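Local coordinates for protein formate oxidase (Aspergillus oryzae, PDB 5ZU2) that binds FAD and, as a formate oxidase of the GMC oxidoreductase family, probably oxidises formate, at residues F99-G104 with I554-Y559; L304-G309 with F509-T514. The protein carries 1 engineered substitution. All coordinates share one frame; numbering follows the deposited sequence.

How the contacts relate
Coming from the N terminus, the chain first lays down residues 99-104, which carry the short strand 100-101 beside the flavin, then reaches 304-309, where strand 308-316 begins. Contact 2 closes the first loop, when 509-514 returns across 199 intervening residues. Contact 1 closes the outer one only at 554-559, where the C-terminal helix 555-572 begins, so contact 2 is nested inside the loop of contact 1. Their centres lie about 13 Å apart, and both touch FAD. They also meet directly: Ile-554 CG2 packs 3.6 Å from His-510 CB. Both reach the same large mixed sheet, and each joins an earlier part of the chain to its C-terminal part around the cofactor.

Contact 1 of 2, residues F99-G104 with I554-Y559. With FAD (flavin-adenine dinucleotide), chain D.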
ATOM      1  N   PHE A  99       6.738   2.917   4.678  1.00 26.62           N
ATOM      2  CA  PHE A  99       6.811   4.340   5.013  1.00 25.12           C
ATOM      3  C   PHE A  99       6.718   5.349   3.879  1.00 25.79           C
ATOM      4  O   PHE A  99       6.338   6.490   4.149  1.00 27.88           O
ATOM      5  CB  PHE A  99       8.129   4.612   5.740  1.00 22.64           C
ATOM      6  CG  PHE A  99       8.380   3.687   6.862  1.00 24.98           C
ATOM      7  CD1 PHE A  99       7.677   3.819   8.042  1.00 26.24           C
ATOM      8  CD2 PHE A  99       9.301   2.653   6.742  1.00 28.19           C
ATOM      9  CE1 PHE A  99       7.912   2.947   9.115  1.00 28.09           C
ATOM     10  CE2 PHE A  99       9.517   1.774   7.781  1.00 23.39           C
ATOM     11  CZ  PHE A  99       8.821   1.921   8.970  1.00 22.89           C
ATOM     12  N   THR A 100       6.894   4.936   2.622  1.00 26.67           N
ATOM     13  CA  THR A 100       6.968   5.905   1.534  1.00 27.30           C
ATOM     14  C   THR A 100       5.645   6.621   1.354  1.00 26.64           C
ATOM     15  O   THR A 100       4.584   5.998   1.391  1.00 27.85           O
ATOM     16  CB  THR A 100       7.378   5.242   0.227  1.00 27.11           C
ATOM     17  OG1 THR A 100       8.678   4.669   0.389  1.00 27.53           O
ATOM     18  CG2 THR A 100       7.419   6.277  -0.884  1.00 23.35           C
ATOM     19  N   TRP A 101       5.713   7.940   1.211  1.00 27.52           N
ATOM     20  CA  TRP A 101       4.547   8.816   1.154  1.00 24.24           C
ATOM     21  C   TRP A 101       4.602   9.577  -0.156  1.00 25.12           C
ATOM     22  O   TRP A 101       5.402  10.510  -0.294  1.00 25.99           O
ATOM     23  CB  TRP A 101       4.534   9.768   2.345  1.00 27.59           C
ATOM     24  CG  TRP A 101       3.346  10.696   2.398  1.00 31.90           C
ATOM     25  CD1 TRP A 101       3.248  11.940   1.835  1.00 24.16           C
ATOM     26  CD2 TRP A 101       2.097  10.457   3.061  1.00 29.73           C
ATOM     27  NE1 TRP A 101       2.015  12.476   2.099  1.00 27.01           N
ATOM     28  CE2 TRP A 101       1.290  11.591   2.848  1.00 26.57           C
ATOM     29  CE3 TRP A 101       1.579   9.386   3.794  1.00 26.48           C
ATOM     30  CZ2 TRP A 101       0.003  11.689   3.347  1.00 28.97           C
ATOM     31  CZ3 TRP A 101       0.306   9.485   4.290  1.00 26.39           C
ATOM     32  CH2 TRP A 101      -0.474  10.626   4.066  1.00 26.60           C
ATOM     33  N   VAL A 102       3.756   9.184  -1.106  1.00 21.99           N
ATOM     34  CA  VAL A 102       3.794   9.720  -2.461  1.00 23.79           C
ATOM     35  C   VAL A 102       2.397   9.581  -3.068  1.00 27.84           C
ATOM     36  O   VAL A 102       1.805   8.496  -3.016  1.00 25.77           O
ATOM     37  CB  VAL A 102       4.876   9.006  -3.295  1.00 22.72           C
ATOM     38  CG1 VAL A 102       4.744   7.490  -3.146  1.00 21.64           C
ATOM     39  CG2 VAL A 102       4.794   9.411  -4.767  1.00 23.93           C
ATOM     40  N   PRO A 103       1.807  10.642  -3.602  1.00 22.90           N
ATOM     41  CA  PRO A 103       0.411  10.544  -4.051  1.00 26.72           C
ATOM     42  C   PRO A 103       0.207   9.800  -5.358  1.00 26.44           C
ATOM     43  O   PRO A 103      -0.683   8.950  -5.452  1.00 27.61           O
ATOM     44  CB  PRO A 103      -0.018  12.011  -4.196  1.00 29.25           C
ATOM     45  CG  PRO A 103       1.268  12.772  -4.439  1.00 29.04           C
ATOM     46  CD  PRO A 103       2.384  11.982  -3.797  1.00 26.11           C
ATOM     47  N   GLY A 104       0.993  10.126  -6.379  1.00 23.58           N
ATOM     48  CA  GLY A 104       0.744   9.633  -7.710  1.00 21.10           C
ATOM     49  C   GLY A 104       0.535  10.754  -8.710  1.00 25.12           C
ATOM     50  O   GLY A 104       0.687  11.942  -8.414  1.00 26.13           O
ATOM     51  N   ILE A 554       0.961   3.348  -2.278  1.00 25.35           N
ATOM     52  CA  ILE A 554      -0.438   3.781  -2.324  1.00 24.95           C
ATOM     53  C   ILE A 554      -0.967   4.330  -1.010  1.00 25.07           C
ATOM     54  O   ILE A 554      -2.112   4.820  -0.987  1.00 24.55           O
ATOM     55  CB  ILE A 554      -1.362   2.642  -2.798  1.00 25.96           C
ATOM     56  CG1 ILE A 554      -1.397   1.527  -1.746  1.00 25.59           C
ATOM     57  CG2 ILE A 554      -0.940   2.108  -4.155  1.00 25.40           C
ATOM     58  CD1 ILE A 554      -2.512   0.539  -1.983  1.00 27.55           C
ATOM     59  N   GLN A 555      -0.196   4.287   0.079  1.00 22.23           N
ATOM     60  CA  GLN A 555      -0.763   4.664   1.373  1.00 25.36           C
ATOM     61  C   GLN A 555      -1.290   6.095   1.380  1.00 25.55           C
ATOM     62  O   GLN A 555      -2.286   6.384   2.054  1.00 26.14           O
ATOM     63  CB  GLN A 555       0.257   4.454   2.498  1.00 23.57           C
ATOM     64  CG  GLN A 555       1.176   5.619   2.810  1.00 25.44           C
ATOM     65  CD  GLN A 555       2.058   5.359   4.048  1.00 24.76           C
ATOM     66  OE1 GLN A 555       1.579   4.935   5.096  1.00 22.18           O
ATOM     67  NE2 GLN A 555       3.338   5.626   3.919  1.00 21.80           N
ATOM     68  N   ASN A 556      -0.665   6.993   0.620  1.00 26.50           N
ATOM     69  CA  ASN A 556      -1.125   8.376   0.565  1.00 23.54           C
ATOM     70  C   ASN A 556      -2.551   8.446   0.010  1.00 24.67           C
ATOM     71  O   ASN A 556      -3.426   9.096   0.598  1.00 26.02           O
ATOM     72  CB  ASN A 556      -0.133   9.181  -0.290  1.00 28.52           C
ATOM     73  CG  ASN A 556      -0.382  10.681  -0.271  1.00 26.23           C
ATOM     74  OD1 ASN A 556       0.191  11.414  -1.078  1.00 27.10           O
ATOM     75  ND2 ASN A 556      -1.228  11.143   0.633  1.00 24.31           N
ATOM     76  N   SER A 557      -2.821   7.741  -1.099  1.00 20.30           N
ATOM     77  CA  SER A 557      -4.190   7.713  -1.628  1.00 22.89           C
ATOM     78  C   SER A 557      -5.169   7.017  -0.676  1.00 26.95           C
ATOM     79  O   SER A 557      -6.347   7.388  -0.629  1.00 25.98           O
ATOM     80  CB  SER A 557      -4.231   7.050  -3.004  1.00 21.08           C
ATOM     81  OG  SER A 557      -4.018   5.654  -2.927  1.00 25.51           O
ATOM     82  N   VAL A 558      -4.713   6.037   0.109  1.00 21.99           N
ATOM     83  CA  VAL A 558      -5.631   5.354   1.011  1.00 23.68           C
ATOM     84  C   VAL A 558      -6.097   6.301   2.119  1.00 23.41           C
ATOM     85  O   VAL A 558      -7.289   6.366   2.438  1.00 24.24           O
ATOM     86  CB  VAL A 558      -4.990   4.068   1.572  1.00 25.22           C
ATOM     87  CG1 VAL A 558      -5.856   3.500   2.679  1.00 23.86           C
ATOM     88  CG2 VAL A 558      -4.798   3.030   0.464  1.00 23.67           C
ATOM     89  N   TYR A 559      -5.169   7.036   2.733  1.00 24.13           N
ATOM     90  CA  TYR A 559      -5.550   8.079   3.691  1.00 25.07           C
ATOM     91  C   TYR A 559      -6.506   9.088   3.064  1.00 26.25           C
ATOM     92  O   TYR A 559      -7.496   9.487   3.683  1.00 26.66           O
ATOM     93  CB  TYR A 559      -4.309   8.792   4.228  1.00 24.59           C
ATOM     94  CG  TYR A 559      -3.575   8.082   5.359  1.00 26.21           C
ATOM     95  CD1 TYR A 559      -4.055   8.110   6.666  1.00 24.49           C
ATOM     96  CD2 TYR A 559      -2.401   7.368   5.108  1.00 23.30           C
ATOM     97  CE1 TYR A 559      -3.360   7.454   7.709  1.00 24.89           C
ATOM     98  CE2 TYR A 559      -1.704   6.723   6.131  1.00 19.91           C
ATOM     99  CZ  TYR A 559      -2.183   6.768   7.426  1.00 25.90           C
ATOM    100  OH  TYR A 559      -1.479   6.128   8.423  1.00 26.51           O
TER
HETATM  101  PA  FAD D 601      -5.462  -1.907   6.227  1.00 21.76           P
HETATM  102  O1A FAD D 601      -4.804  -3.197   6.025  1.00 23.41           O
HETATM  103  O2A FAD D 601      -4.529  -0.773   6.627  1.00 21.07           O
HETATM  104  O5B FAD D 601      -6.637  -1.998   7.353  1.00 27.44           O
HETATM  105  C5B FAD D 601      -7.512  -3.144   7.457  1.00 24.34           C
HETATM  106  C4B FAD D 601      -7.797  -3.361   8.924  1.00 23.55           C
HETATM  107  O4B FAD D 601      -8.942  -4.233   9.088  1.00 23.24           O
HETATM  108  C3B FAD D 601      -6.655  -3.988   9.728  1.00 20.85           C
HETATM  109  O3B FAD D 601      -6.473  -3.346  10.986  1.00 25.49           O
HETATM  110  C2B FAD D 601      -7.133  -5.424   9.939  1.00 25.08           C
HETATM  111  O2B FAD D 601      -6.591  -6.050  11.107  1.00 24.82           O
HETATM  112  C1B FAD D 601      -8.638  -5.209  10.055  1.00 20.84           C
HETATM  113  N9A FAD D 601      -9.416  -6.409   9.766  1.00 23.54           N
HETATM  114  C8A FAD D 601      -9.353  -7.138   8.612  1.00 23.89           C
HETATM  115  N7A FAD D 601     -10.152  -8.176   8.591  1.00 24.78           N
HETATM  116  C5A FAD D 601     -10.764  -8.149   9.831  1.00 23.54           C
HETATM  117  C6A FAD D 601     -11.719  -8.991  10.433  1.00 28.16           C
HETATM  118  N6A FAD D 601     -12.228 -10.074   9.834  1.00 26.41           N
HETATM  119  N1A FAD D 601     -12.141  -8.673  11.681  1.00 21.43           N
HETATM  120  C2A FAD D 601     -11.627  -7.593  12.272  1.00 21.54           C
HETATM  121  N3A FAD D 601     -10.717  -6.731  11.808  1.00 22.32           N
HETATM  122  C4A FAD D 601     -10.319  -7.067  10.573  1.00 24.59           C
HETATM  123  N1  FAD D 601       2.068   1.949   0.969  1.00 26.56           N
HETATM  124  C2  FAD D 601       2.807   3.062   0.685  1.00 33.87           C
HETATM  125  O2  FAD D 601       2.278   4.093   0.245  1.00 35.35           O
HETATM  126  N3  FAD D 601       4.192   3.047   0.898  1.00 34.80           N
HETATM  127  C4  FAD D 601       4.938   1.973   1.381  1.00 36.53           C
HETATM  128  O4  FAD D 601       6.162   2.068   1.515  1.00 32.52           O
HETATM  129  C4X FAD D 601       4.128   0.796   1.682  1.00 36.41           C
HETATM  130  N5  FAD D 601       4.739  -0.273   2.139  1.00 32.17           N
HETATM  131  C5X FAD D 601       3.973  -1.387   2.425  1.00 32.44           C
HETATM  132  C6  FAD D 601       4.613  -2.520   2.940  1.00 32.48           C
HETATM  133  C7  FAD D 601       3.895  -3.665   3.262  1.00 34.66           C
HETATM  134  C7M FAD D 601       4.625  -4.872   3.805  1.00 29.39           C
HETATM  135  C8  FAD D 601       2.499  -3.677   3.075  1.00 34.77           C
HETATM  136  C8M FAD D 601       1.688  -4.895   3.415  1.00 29.07           C
HETATM  137  C9  FAD D 601       1.855  -2.543   2.574  1.00 33.28           C
HETATM  138  C9A FAD D 601       2.578  -1.400   2.248  1.00 31.31           C
HETATM  139  N10 FAD D 601       1.961  -0.223   1.759  1.00 33.49           N
HETATM  140  C10 FAD D 601       2.705   0.886   1.453  1.00 32.65           C
HETATM  141  C1' FAD D 601       0.527  -0.182   1.475  1.00 29.79           C
HETATM  142  C2' FAD D 601      -0.309   0.514   2.531  1.00 22.63           C
HETATM  143  O2' FAD D 601       0.224   0.258   3.828  1.00 24.95           O
HETATM  144  C3' FAD D 601      -1.727  -0.053   2.450  1.00 36.20           C
HETATM  145  O3' FAD D 601      -2.184  -0.060   1.101  1.00 32.10           O
HETATM  146  C4' FAD D 601      -2.774   0.642   3.316  1.00 30.47           C
HETATM  147  O4' FAD D 601      -2.288   0.698   4.661  1.00 24.37           O
HETATM  148  C5' FAD D 601      -4.101  -0.073   3.181  1.00 23.14           C
HETATM  149  O5' FAD D 601      -5.055   0.541   4.068  1.00 27.97           O
HETATM  150  P   FAD D 601      -6.487  -0.060   4.277  1.00 23.70           P
HETATM  151  O1P FAD D 601      -7.115   0.827   5.355  1.00 26.42           O
HETATM  152  O2P FAD D 601      -7.118  -0.203   2.924  1.00 21.04           O
HETATM  153  O3P FAD D 601      -6.223  -1.492   4.900  1.00 25.14           O
HETATM  154  O   HOH W   1       2.034   6.651  -0.444  1.00 22.66           O
HETATM  155  O   HOH W   2      -0.963   6.995  -3.053  1.00 26.73           O
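Thr-100 O accepts from two donors: Gln-555 NE2 binds it at 2.8 Å, and FAD N3 adds a weak bond. The glutamine NE2 sits well above the carbonyl plane of Thr-100 (62° out), although the acceptor stays near the glutamine's own amide plane. Beyond CG the Gln-555 chain runs straight (chi2 174°), which carries the amide across to the strand. There Asn-97 ND2 holds OE1 and Thr-202 OG1 also meets NE2, fixing the amide's rotation. The backbone completes the pyrimidine grip. Thr-100 N donates to FAD O4, and Gln-555 N to FAD O2, at a modelled length too short to trust; the N terminus of helix 555-572, facing O2, would probably favour negative charge there. Water 1 accepts from Val-102 N and Asn-556 N and lies 2.7 Å from FAD O2.

Further along, Asn-556 lays its amide over one face of the Trp-101 indole, the planes 31° apart; its ND2 hydrogen bond goes to Leu-129 O. At the ring's edge, Tyr-559 CD2 touches Trp-101 CZ3 at 3.5 Å. Strand 100-101 pairs with strand 195-204, Trp-101 also rests on Ile-157 of strand 155-159, and Val-558 and Tyr-559 pack the C-terminal helix against helix 16-25, which follows glycines consistent with the GxGxxG motif of a Rossmann-type FAD-binding fold.

Contact 2 of 2, residues L304-G309 with F509-T514; sequences LMDHPG and FHPTGT. With FAD (flavin-adenine dinucleotide), chain D.
Met-305 O is bound twice by Thr-512, whose backbone N (2.8 Å) and OG1 approach from opposite faces of the carbonyl plane. The hydroxyl gets there because chi1 is 71°, tucking OG1 between the backbone N and the carbonyl carbon. In return Met-305 N donates to Thr-512 O at 2.9 Å, in a nearly straight bond (169°). The pair is thus a single antiparallel bridge of the hydrogen-bonded kind, with the amide and carbonyl of both residues satisfied across the gap.

Asp-306 carries the next polar link. Its OD1 accepts from His-510 N at 2.9 Å, on the syn side though 33° out of the carboxylate plane, and from His-307 N on the opposite face. OD2 is taken by Thr-507 OG1, which also bonds Phe-509 N, so the carboxylate ties down the backbone of the loop that begins at Phe-509.

This loop borders the isoalloxazine. Phe-509 sets its ring face over the FAD methyl C7M, 3.5 Å above the plane, while its carbonyl is bonded by Arg-86 NH2. The edge of the His-510 ring is turned to the flavin, with CE1 4.1 Å from FAD C10, consistent with the histidine that GMC oxidoreductases keep beside the flavin. Nearby, His-307 NE2 is hydrogen-bonded to Cys-552 O.

At the far end the contact turns apolar. Leu-304 CB lies 3.7 Å from Thr-514 CG2, the two side chains alongside and pointing the same way, and Leu-304 CD1 reaches Pro-511 CB. Thr-514 OG1 bonds Val-268 O on helix 267-277, against which Leu-304 and Pro-511 also pack, and Leu-304 pairs through its backbone with Gly-431.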
ATOM      1  N   LEU A 304      -9.324  -6.846  -8.476  1.00 24.80           N
ATOM      2  CA  LEU A 304      -8.152  -6.794  -7.610  1.00 20.54           C
ATOM      3  C   LEU A 304      -6.941  -6.433  -8.459  1.00 26.56           C
ATOM      4  O   LEU A 304      -6.555  -7.197  -9.356  1.00 23.40           O
ATOM      5  CB  LEU A 304      -7.951  -8.149  -6.932  1.00 17.22           C
ATOM      6  CG  LEU A 304      -6.677  -8.378  -6.142  1.00 20.58           C
ATOM      7  CD1 LEU A 304      -6.579  -7.391  -5.003  1.00 20.86           C
ATOM      8  CD2 LEU A 304      -6.609  -9.817  -5.651  1.00 20.26           C
ATOM      9  N   MET A 305      -6.335  -5.283  -8.168  1.00 25.28           N
ATOM     10  CA  MET A 305      -5.172  -4.805  -8.905  1.00 23.99           C
ATOM     11  C   MET A 305      -4.085  -4.393  -7.934  1.00 19.43           C
ATOM     12  O   MET A 305      -4.348  -3.706  -6.940  1.00 21.63           O
ATOM     13  CB  MET A 305      -5.483  -3.623  -9.824  1.00 24.35           C
ATOM     14  CG  MET A 305      -4.434  -3.468 -10.908  1.00 25.31           C
ATOM     15  SD  MET A 305      -4.693  -4.614 -12.274  1.00 28.00           S
ATOM     16  CE  MET A 305      -3.335  -4.101 -13.322  1.00 27.18           C
ATOM     17  N   ASP A 306      -2.862  -4.806  -8.252  1.00 18.41           N
ATOM     18  CA  ASP A 306      -1.695  -4.588  -7.414  1.00 21.76           C
ATOM     19  C   ASP A 306      -0.499  -4.333  -8.325  1.00 23.51           C
ATOM     20  O   ASP A 306      -0.544  -4.603  -9.530  1.00 22.42           O
ATOM     21  CB  ASP A 306      -1.502  -5.817  -6.487  1.00 19.38           C
ATOM     22  CG  ASP A 306      -0.395  -5.642  -5.420  1.00 24.91           C
ATOM     23  OD1 ASP A 306       0.180  -4.544  -5.294  1.00 22.09           O
ATOM     24  OD2 ASP A 306      -0.121  -6.634  -4.691  1.00 19.02           O
ATOM     25  N   HIS A 307       0.583  -3.809  -7.739  1.00 21.24           N
ATOM     26  CA  HIS A 307       1.819  -3.555  -8.479  1.00 19.51           C
ATOM     27  C   HIS A 307       2.710  -4.783  -8.368  1.00 24.05           C
ATOM     28  O   HIS A 307       3.085  -5.153  -7.244  1.00 26.78           O
ATOM     29  CB  HIS A 307       2.593  -2.367  -7.894  1.00 22.85           C
ATOM     30  CG  HIS A 307       1.973  -1.013  -8.099  1.00 21.81           C
ATOM     31  ND1 HIS A 307       1.345  -0.630  -9.264  1.00 26.13           N
ATOM     32  CD2 HIS A 307       1.937   0.069  -7.286  1.00 20.03           C
ATOM     33  CE1 HIS A 307       0.925   0.618  -9.146  1.00 23.60           C
ATOM     34  NE2 HIS A 307       1.271   1.063  -7.953  1.00 23.17           N
ATOM     35  N   PRO A 308       3.117  -5.413  -9.469  1.00 22.44           N
ATOM     36  CA  PRO A 308       4.156  -6.443  -9.369  1.00 23.94           C
ATOM     37  C   PRO A 308       5.523  -5.790  -9.203  1.00 22.80           C
ATOM     38  O   PRO A 308       5.768  -4.686  -9.688  1.00 23.33           O
ATOM     39  CB  PRO A 308       4.054  -7.178 -10.709  1.00 18.46           C
ATOM     40  CG  PRO A 308       3.678  -6.067 -11.654  1.00 21.47           C
ATOM     41  CD  PRO A 308       2.786  -5.117 -10.874  1.00 21.99           C
ATOM     42  N   GLY A 309       6.392  -6.458  -8.465  1.00 17.69           N
ATOM     43  CA  GLY A 309       7.782  -6.041  -8.361  1.00 23.13           C
ATOM     44  C   GLY A 309       8.736  -7.207  -8.528  1.00 27.58           C
ATOM     45  O   GLY A 309       8.452  -8.318  -8.083  1.00 24.41           O
ATOM     46  N   PHE A 509       3.205  -4.750  -2.557  1.00 27.09           N
ATOM     47  CA  PHE A 509       2.373  -4.488  -1.381  1.00 23.46           C
ATOM     48  C   PHE A 509       1.344  -3.388  -1.600  1.00 22.59           C
ATOM     49  O   PHE A 509       0.977  -2.687  -0.651  1.00 23.89           O
ATOM     50  CB  PHE A 509       3.250  -4.151  -0.167  1.00 23.33           C
ATOM     51  CG  PHE A 509       4.251  -5.241   0.190  1.00 29.46           C
ATOM     52  CD1 PHE A 509       3.816  -6.468   0.688  1.00 26.95           C
ATOM     53  CD2 PHE A 509       5.615  -5.043   0.011  1.00 22.03           C
ATOM     54  CE1 PHE A 509       4.719  -7.481   1.023  1.00 24.55           C
ATOM     55  CE2 PHE A 509       6.514  -6.050   0.346  1.00 25.38           C
ATOM     56  CZ  PHE A 509       6.062  -7.273   0.847  1.00 18.03           C
ATOM     57  N   HIS A 510       0.824  -3.257  -2.831  1.00 24.32           N
ATOM     58  CA  HIS A 510      -0.160  -2.208  -3.099  1.00 24.98           C
ATOM     59  C   HIS A 510      -1.515  -2.714  -3.598  1.00 24.03           C
ATOM     60  O   HIS A 510      -2.075  -2.122  -4.527  1.00 25.87           O
ATOM     61  CB  HIS A 510       0.413  -1.224  -4.131  1.00 23.38           C
ATOM     62  CG  HIS A 510       1.784  -0.727  -3.795  1.00 22.24           C
ATOM     63  ND1 HIS A 510       2.212  -0.555  -2.499  1.00 25.77           N
ATOM     64  CD2 HIS A 510       2.815  -0.349  -4.581  1.00 20.55           C
ATOM     65  CE1 HIS A 510       3.450  -0.100  -2.501  1.00 23.99           C
ATOM     66  NE2 HIS A 510       3.838   0.030  -3.755  1.00 25.48           N
ATOM     67  N   PRO A 511      -2.121  -3.734  -2.990  1.00 23.72           N
ATOM     68  CA  PRO A 511      -3.377  -4.252  -3.554  1.00 23.38           C
ATOM     69  C   PRO A 511      -4.543  -3.280  -3.378  1.00 21.92           C
ATOM     70  O   PRO A 511      -4.648  -2.590  -2.365  1.00 17.52           O
ATOM     71  CB  PRO A 511      -3.591  -5.556  -2.779  1.00 23.60           C
ATOM     72  CG  PRO A 511      -2.889  -5.337  -1.499  1.00 22.97           C
ATOM     73  CD  PRO A 511      -1.711  -4.500  -1.797  1.00 19.76           C
ATOM     74  N   THR A 512      -5.412  -3.229  -4.402  1.00 22.99           N
ATOM     75  CA  THR A 512      -6.531  -2.290  -4.501  1.00 20.84           C
ATOM     76  C   THR A 512      -7.703  -2.930  -5.246  1.00 20.27           C
ATOM     77  O   THR A 512      -7.565  -3.977  -5.881  1.00 21.27           O
ATOM     78  CB  THR A 512      -6.140  -1.010  -5.261  1.00 24.42           C
ATOM     79  OG1 THR A 512      -5.969  -1.339  -6.656  1.00 22.05           O
ATOM     80  CG2 THR A 512      -4.878  -0.349  -4.712  1.00 22.06           C
ATOM     81  N   GLY A 513      -8.869  -2.273  -5.160  1.00 18.06           N
ATOM     82  CA  GLY A 513      -9.879  -2.331  -6.196  1.00 19.30           C
ATOM     83  C   GLY A 513     -11.029  -3.309  -6.028  1.00 23.40           C
ATOM     84  O   GLY A 513     -11.904  -3.349  -6.901  1.00 23.56           O
ATOM     85  N   THR A 514     -11.114  -4.025  -4.904  1.00 27.99           N
ATOM     86  CA  THR A 514     -12.035  -5.151  -4.788  1.00 22.67           C
ATOM     87  C   THR A 514     -13.449  -4.762  -4.391  1.00 23.57           C
ATOM     88  O   THR A 514     -14.313  -5.653  -4.333  1.00 23.69           O
ATOM     89  CB  THR A 514     -11.508  -6.157  -3.770  1.00 22.50           C
ATOM     90  OG1 THR A 514     -11.142  -5.455  -2.566  1.00 21.03           O
ATOM     91  CG2 THR A 514     -10.332  -6.933  -4.341  1.00 16.95           C
TER
HETATM   92  PA  FAD D 601      -5.462  -1.907   6.227  1.00 21.76           P
HETATM   93  O1A FAD D 601      -4.804  -3.197   6.025  1.00 23.41           O
HETATM   94  O2A FAD D 601      -4.529  -0.773   6.627  1.00 21.07           O
HETATM   95  O5B FAD D 601      -6.637  -1.998   7.353  1.00 27.44           O
HETATM   96  C5B FAD D 601      -7.512  -3.144   7.457  1.00 24.34           C
HETATM   97  C4B FAD D 601      -7.797  -3.361   8.924  1.00 23.55           C
HETATM   98  O4B FAD D 601      -8.942  -4.233   9.088  1.00 23.24           O
HETATM   99  C3B FAD D 601      -6.655  -3.988   9.728  1.00 20.85           C
HETATM  100  O3B FAD D 601      -6.473  -3.346  10.986  1.00 25.49           O
HETATM  101  C2B FAD D 601      -7.133  -5.424   9.939  1.00 25.08           C
HETATM  102  O2B FAD D 601      -6.591  -6.050  11.107  1.00 24.82           O
HETATM  103  C1B FAD D 601      -8.638  -5.209  10.055  1.00 20.84           C
HETATM  104  N9A FAD D 601      -9.416  -6.409   9.766  1.00 23.54           N
HETATM  105  C8A FAD D 601      -9.353  -7.138   8.612  1.00 23.89           C
HETATM  106  N7A FAD D 601     -10.152  -8.176   8.591  1.00 24.78           N
HETATM  107  C5A FAD D 601     -10.764  -8.149   9.831  1.00 23.54           C
HETATM  108  C6A FAD D 601     -11.719  -8.991  10.433  1.00 28.16           C
HETATM  109  N6A FAD D 601     -12.228 -10.074   9.834  1.00 26.41           N
HETATM  110  N1A FAD D 601     -12.141  -8.673  11.681  1.00 21.43           N
HETATM  111  C2A FAD D 601     -11.627  -7.593  12.272  1.00 21.54           C
HETATM  112  N3A FAD D 601     -10.717  -6.731  11.808  1.00 22.32           N
HETATM  113  C4A FAD D 601     -10.319  -7.067  10.573  1.00 24.59           C
HETATM  114  N1  FAD D 601       2.068   1.949   0.969  1.00 26.56           N
HETATM  115  C2  FAD D 601       2.807   3.062   0.685  1.00 33.87           C
HETATM  116  O2  FAD D 601       2.278   4.093   0.245  1.00 35.35           O
HETATM  117  N3  FAD D 601       4.192   3.047   0.898  1.00 34.80           N
HETATM  118  C4  FAD D 601       4.938   1.973   1.381  1.00 36.53           C
HETATM  119  O4  FAD D 601       6.162   2.068   1.515  1.00 32.52           O
HETATM  120  C4X FAD D 601       4.128   0.796   1.682  1.00 36.41           C
HETATM  121  N5  FAD D 601       4.739  -0.273   2.139  1.00 32.17           N
HETATM  122  C5X FAD D 601       3.973  -1.387   2.425  1.00 32.44           C
HETATM  123  C6  FAD D 601       4.613  -2.520   2.940  1.00 32.48           C
HETATM  124  C7  FAD D 601       3.895  -3.665   3.262  1.00 34.66           C
HETATM  125  C7M FAD D 601       4.625  -4.872   3.805  1.00 29.39           C
HETATM  126  C8  FAD D 601       2.499  -3.677   3.075  1.00 34.77           C
HETATM  127  C8M FAD D 601       1.688  -4.895   3.415  1.00 29.07           C
HETATM  128  C9  FAD D 601       1.855  -2.543   2.574  1.00 33.28           C
HETATM  129  C9A FAD D 601       2.578  -1.400   2.248  1.00 31.31           C
HETATM  130  N10 FAD D 601       1.961  -0.223   1.759  1.00 33.49           N
HETATM  131  C10 FAD D 601       2.705   0.886   1.453  1.00 32.65           C
HETATM  132  C1' FAD D 601       0.527  -0.182   1.475  1.00 29.79           C
HETATM  133  C2' FAD D 601      -0.309   0.514   2.531  1.00 22.63           C
HETATM  134  O2' FAD D 601       0.224   0.258   3.828  1.00 24.95           O
HETATM  135  C3' FAD D 601      -1.727  -0.053   2.450  1.00 36.20           C
HETATM  136  O3' FAD D 601      -2.184  -0.060   1.101  1.00 32.10           O
HETATM  137  C4' FAD D 601      -2.774   0.642   3.316  1.00 30.47           C
HETATM  138  O4' FAD D 601      -2.288   0.698   4.661  1.00 24.37           O
HETATM  139  C5' FAD D 601      -4.101  -0.073   3.181  1.00 23.14           C
HETATM  140  O5' FAD D 601      -5.055   0.541   4.068  1.00 27.97           O
HETATM  141  P   FAD D 601      -6.487  -0.060   4.277  1.00 23.70           P
HETATM  142  O1P FAD D 601      -7.115   0.827   5.355  1.00 26.42           O
HETATM  143  O2P FAD D 601      -7.118  -0.203   2.924  1.00 21.04           O
HETATM  144  O3P FAD D 601      -6.223  -1.492   4.900  1.00 25.14           O